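Local coordinates for NADPH-dependent nitro/flavin reductase (Bacillus subtilis, PDB 3N2S) that reduces flavin mononucleotide, nitroaromatic compounds, quinones and azo dyes with NADPH as electron donor, and also has NADH oxidase activity, at the interface of chains A and B. Sequence-based numbering; all coordinates share one arbitrary frame. Chains: chain A/B, NADPH-dependent nitro/flavin reductase.

Contact 1: the interface of chains A and B. Residues chain A 4, 8, 120, 123; chain B 8, 119-120, 123.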
# COMPACT_ATOMS: atom_id res chain seq x y z
N THR A 4 -19.12 1.96 7.22
CA THR A 4 -17.81 1.78 6.56
C THR A 4 -16.71 1.72 7.61
O THR A 4 -15.89 0.80 7.59
CB THR A 4 -17.56 2.90 5.53
OG1 THR A 4 -18.57 2.84 4.53
CG2 THR A 4 -16.18 2.80 4.87
N ILE A 8 -14.26 -1.33 8.68
CA ILE A 8 -12.80 -1.16 8.73
C ILE A 8 -12.26 -1.60 10.10
O ILE A 8 -11.33 -2.42 10.16
CB ILE A 8 -12.37 0.29 8.37
CG1 ILE A 8 -12.61 0.56 6.86
CG2 ILE A 8 -10.90 0.57 8.76
CD1 ILE A 8 -12.60 2.09 6.44
N ASN A 120 -8.28 -1.44 -0.94
CA ASN A 120 -9.62 -1.11 -1.42
C ASN A 120 -10.40 -2.41 -1.67
O ASN A 120 -11.56 -2.52 -1.27
CB ASN A 120 -9.55 -0.31 -2.72
CG ASN A 120 -9.87 1.16 -2.55
OD1 ASN A 120 -9.96 1.90 -3.52
ND2 ASN A 120 -10.03 1.60 -1.33
N ILE A 123 -11.37 -3.95 1.83
CA ILE A 123 -12.52 -3.25 2.45
C ILE A 123 -13.82 -3.58 1.70
O ILE A 123 -14.85 -3.84 2.34
CB ILE A 123 -12.27 -1.73 2.57
CG1 ILE A 123 -11.04 -1.41 3.45
CG2 ILE A 123 -13.51 -0.99 3.11
CD1 ILE A 123 -10.40 -0.05 2.94
N ILE B 8 -16.11 3.86 -2.08
CA ILE B 8 -14.85 3.46 -2.74
C ILE B 8 -14.85 3.87 -4.21
O ILE B 8 -13.92 4.51 -4.68
CB ILE B 8 -14.55 1.94 -2.54
CG1 ILE B 8 -14.17 1.64 -1.07
CG2 ILE B 8 -13.44 1.47 -3.50
CD1 ILE B 8 -14.26 0.13 -0.61
N GLN B 119 -4.62 3.75 2.99
CA GLN B 119 -5.85 3.55 2.23
C GLN B 119 -7.06 3.32 3.13
O GLN B 119 -8.16 3.78 2.80
CB GLN B 119 -5.69 2.50 1.13
CG GLN B 119 -6.88 2.46 0.15
CD GLN B 119 -7.32 3.77 -0.49
OE1 GLN B 119 -8.51 3.98 -0.80
NE2 GLN B 119 -6.40 4.69 -0.71
N ASN B 120 -6.85 2.71 4.30
CA ASN B 120 -7.92 2.57 5.30
C ASN B 120 -8.31 3.97 5.81
O ASN B 120 -9.50 4.28 5.93
CB ASN B 120 -7.44 1.72 6.48
CG ASN B 120 -8.04 0.34 6.50
OD1 ASN B 120 -7.86 -0.43 7.45
ND2 ASN B 120 -8.75 -0.02 5.48
N ILE B 123 -10.37 5.76 2.97
CA ILE B 123 -11.76 5.27 2.91
C ILE B 123 -12.57 5.76 4.10
O ILE B 123 -13.72 6.19 3.92
CB ILE B 123 -11.83 3.73 2.72
CG1 ILE B 123 -11.16 3.32 1.38
CG2 ILE B 123 -13.28 3.21 2.78
CD1 ILE B 123 -11.82 4.12 0.04
O HOH W 1 -9.19 -2.76 8.37
O HOH W 2 -11.20 4.51 -3.89
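OD1 of B:Asn120, the side-chain amide oxygen, reaches chain A through water 1, which lies 2.8 Å from it. The same water sits 2.8 Å from the backbone oxygen O of A:Ile8. The CG2 methyl of A:Ile8 also rests against this amide, 3.5 Å from B:Asn120 OD1, so one oxygen has water and methyl beside it. With the chains exchanged the bridge is repeated: water 2 is 2.9 Å from A:Asn120 OD1 and 2.8 Å from B:Ile8 O. In both copies the asparagine and isoleucine side chains run past each other in opposite directions.

The amide nitrogen of A:Asn120 turns the other way, toward B:Gln119, whose chain bends at its second torsion. ND2 of A:Asn120 donates to OE1 of B:Gln119 at 2.9 Å, but the bond is weak. The two amide planes stand 88° apart, and the geometry at the hydrogen is strongly bent.

Branched aliphatic groups fill the middle of the patch, a part of the homodimer interface where helix 104-127 of each chain meets its partner, and helix 3-9 of chain A and helix 3-10 of chain B pack alongside. CG2 of A:Thr4 touches CG2 of B:Ile123 at 3.6 Å, the side chains crossing at about a right angle. Both Ile123 side chains place CG1 beside the backbone N, but they are modelled with different chi2 angles, 151° in A:Ile123 and -55° in B:Ile123, and the placement of both CD1 ends is doubtful. A:Ile8 CD1 ends 3.9 Å from B:Ile123 CG2.

Contact 2: the interface of chains A and B. Residues chain A 42-43, 85-86, 89; chain B 176, 221, 225.
In chain A, 3-10 helix 40-42, with the next residue, and helix 84-92 form two walls of one of two equivalent patches in the homodimer; helix 221-229 of chain B enters between them, while the loop residue B:Leu176 packs beside the second wall. B:Trp221, in the first turn of its helix, shares the space with B:Ile225. CG lies opposite the backbone N (chi1 -169°), which swings the indole out toward chain A. Its NE1 donates to the backbone O of A:Tyr42 at 3.0 Å. The oxygen lies in the indole plane, although the N-H arrives 37° out of the carbonyl plane.

The pyrrole edge of the same indole points at a face of the A:Tyr42 ring, the planes perpendicular (90°), NE1 of B:Trp221 3.9 Å above the tyrosine plane toward its rim. At the benzo end, CZ3 of B:Trp221 meets the A:Leu89 methyl CD1 at 3.4 Å. Within chain B, CG1 of B:Ile225 covers the centre of one indole face. An alanine in place of B:Trp221 would probably leave A:Tyr42 O without this N-H and open a gap between A:Leu89 and the tyrosine ring.

A bond within chain A steadies that side: NE2 of A:His86 donates to O of A:Val43 at 2.7 Å, in the imidazole plane, tying helix 84-92 to the 42-43 turn. The CD2 edge of that imidazole meets B:Ile225, A:His86 CD2 lying 3.7 Å from B:Ile225 CG2. CD1 of B:Ile225 touches CA of A:Val43 at 3.8 Å. Beside B:Leu176, A:Arg85 bends at its third torsion; CD1 of B:Leu176 lies 3.5 Å above the A:Arg85 guanidinium plane, offset toward its rim, 3.7 Å from NE of A:Arg85.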
# COMPACT_ATOMS: atom_id res chain seq x y z
N TYR A 42 -1.28 9.07 -11.94
CA TYR A 42 -2.28 8.34 -12.76
C TYR A 42 -1.66 7.10 -13.45
O TYR A 42 -2.28 6.53 -14.36
CB TYR A 42 -2.78 9.35 -13.83
CG TYR A 42 -4.14 9.16 -14.45
CD1 TYR A 42 -5.07 8.28 -13.88
CD2 TYR A 42 -4.54 9.91 -15.55
CE1 TYR A 42 -6.35 8.15 -14.42
CE2 TYR A 42 -5.81 9.79 -16.10
CZ TYR A 42 -6.71 8.90 -15.54
OH TYR A 42 -7.98 8.84 -16.06
N VAL A 43 -0.47 6.67 -13.01
CA VAL A 43 0.26 5.55 -13.63
C VAL A 43 -0.37 4.18 -13.51
O VAL A 43 -0.12 3.33 -14.38
CB VAL A 43 1.79 5.54 -13.36
CG1 VAL A 43 2.40 6.92 -13.60
CG2 VAL A 43 2.10 5.07 -11.94
N ARG A 85 3.37 -2.75 -18.53
CA ARG A 85 2.32 -2.02 -19.26
C ARG A 85 2.92 -0.74 -19.86
O ARG A 85 2.73 -0.46 -21.05
CB ARG A 85 1.19 -1.66 -18.27
CG ARG A 85 0.02 -0.85 -18.87
CD ARG A 85 -1.10 -0.58 -17.86
NE ARG A 85 -1.66 -1.83 -17.34
CZ ARG A 85 -1.57 -2.23 -16.08
NH1 ARG A 85 -1.00 -1.45 -15.16
NH2 ARG A 85 -2.06 -3.41 -15.71
N HIS A 86 3.71 -0.01 -19.05
CA HIS A 86 4.38 1.25 -19.39
C HIS A 86 5.51 1.01 -20.39
O HIS A 86 5.63 1.75 -21.37
CB HIS A 86 4.83 1.96 -18.08
CG HIS A 86 3.73 1.96 -17.06
ND1 HIS A 86 3.44 0.83 -16.29
CD2 HIS A 86 2.81 2.91 -16.78
CE1 HIS A 86 2.37 1.15 -15.57
NE2 HIS A 86 1.97 2.39 -15.82
N LEU A 89 3.58 0.12 -23.69
CA LEU A 89 2.86 1.33 -24.09
C LEU A 89 3.85 2.21 -24.91
O LEU A 89 3.52 2.64 -26.01
CB LEU A 89 2.40 2.03 -22.78
CG LEU A 89 1.94 3.45 -22.72
CD1 LEU A 89 1.16 3.66 -21.45
CD2 LEU A 89 3.11 4.43 -22.68
N LEU B 176 -8.08 2.37 -16.10
CA LEU B 176 -7.80 1.41 -17.17
C LEU B 176 -8.94 0.41 -17.32
O LEU B 176 -9.56 0.04 -16.32
CB LEU B 176 -6.52 0.61 -16.84
CG LEU B 176 -5.18 1.26 -17.12
CD1 LEU B 176 -4.11 0.71 -16.17
CD2 LEU B 176 -4.78 1.11 -18.61
N TRP B 221 -3.67 8.79 -22.66
CA TRP B 221 -3.01 8.27 -21.47
C TRP B 221 -1.55 7.89 -21.77
O TRP B 221 -0.67 8.26 -21.01
CB TRP B 221 -3.79 7.13 -20.85
CG TRP B 221 -3.30 6.75 -19.49
CD1 TRP B 221 -3.50 7.42 -18.32
CD2 TRP B 221 -2.55 5.57 -19.15
NE1 TRP B 221 -2.93 6.73 -17.27
CE2 TRP B 221 -2.36 5.58 -17.76
CE3 TRP B 221 -2.08 4.48 -19.89
CZ2 TRP B 221 -1.69 4.54 -17.09
CZ3 TRP B 221 -1.43 3.45 -19.24
CH2 TRP B 221 -1.24 3.48 -17.85
N ILE B 225 1.73 9.25 -19.87
CA ILE B 225 2.71 8.35 -19.24
C ILE B 225 4.10 8.58 -19.85
O ILE B 225 5.09 8.65 -19.11
CB ILE B 225 2.28 6.84 -19.33
CG1 ILE B 225 0.97 6.54 -18.57
CG2 ILE B 225 3.42 5.85 -18.95
CD1 ILE B 225 0.85 7.06 -17.07

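The centres of the C-alpha atoms of contact 1 and contact 2 lie about 24 Å apart, and the two share no residue or secondary-structure element. In contact 1 helix 104-127 of each chain meets its copy and also the partner's helix 3-9 or 3-10, whereas contact 2 sets different segments against each other. Together they spread the homodimer interface widely. Both involve elements that also carry FMN-pocket residues: A:Ile112 and A:Leu116 on helix 104-127, A:Ser40 in 3-10 helix 40-42, and B:Arg175 next to B:Leu176. Each pocket therefore probably draws on both chains, and dimer formation probably supports its shape.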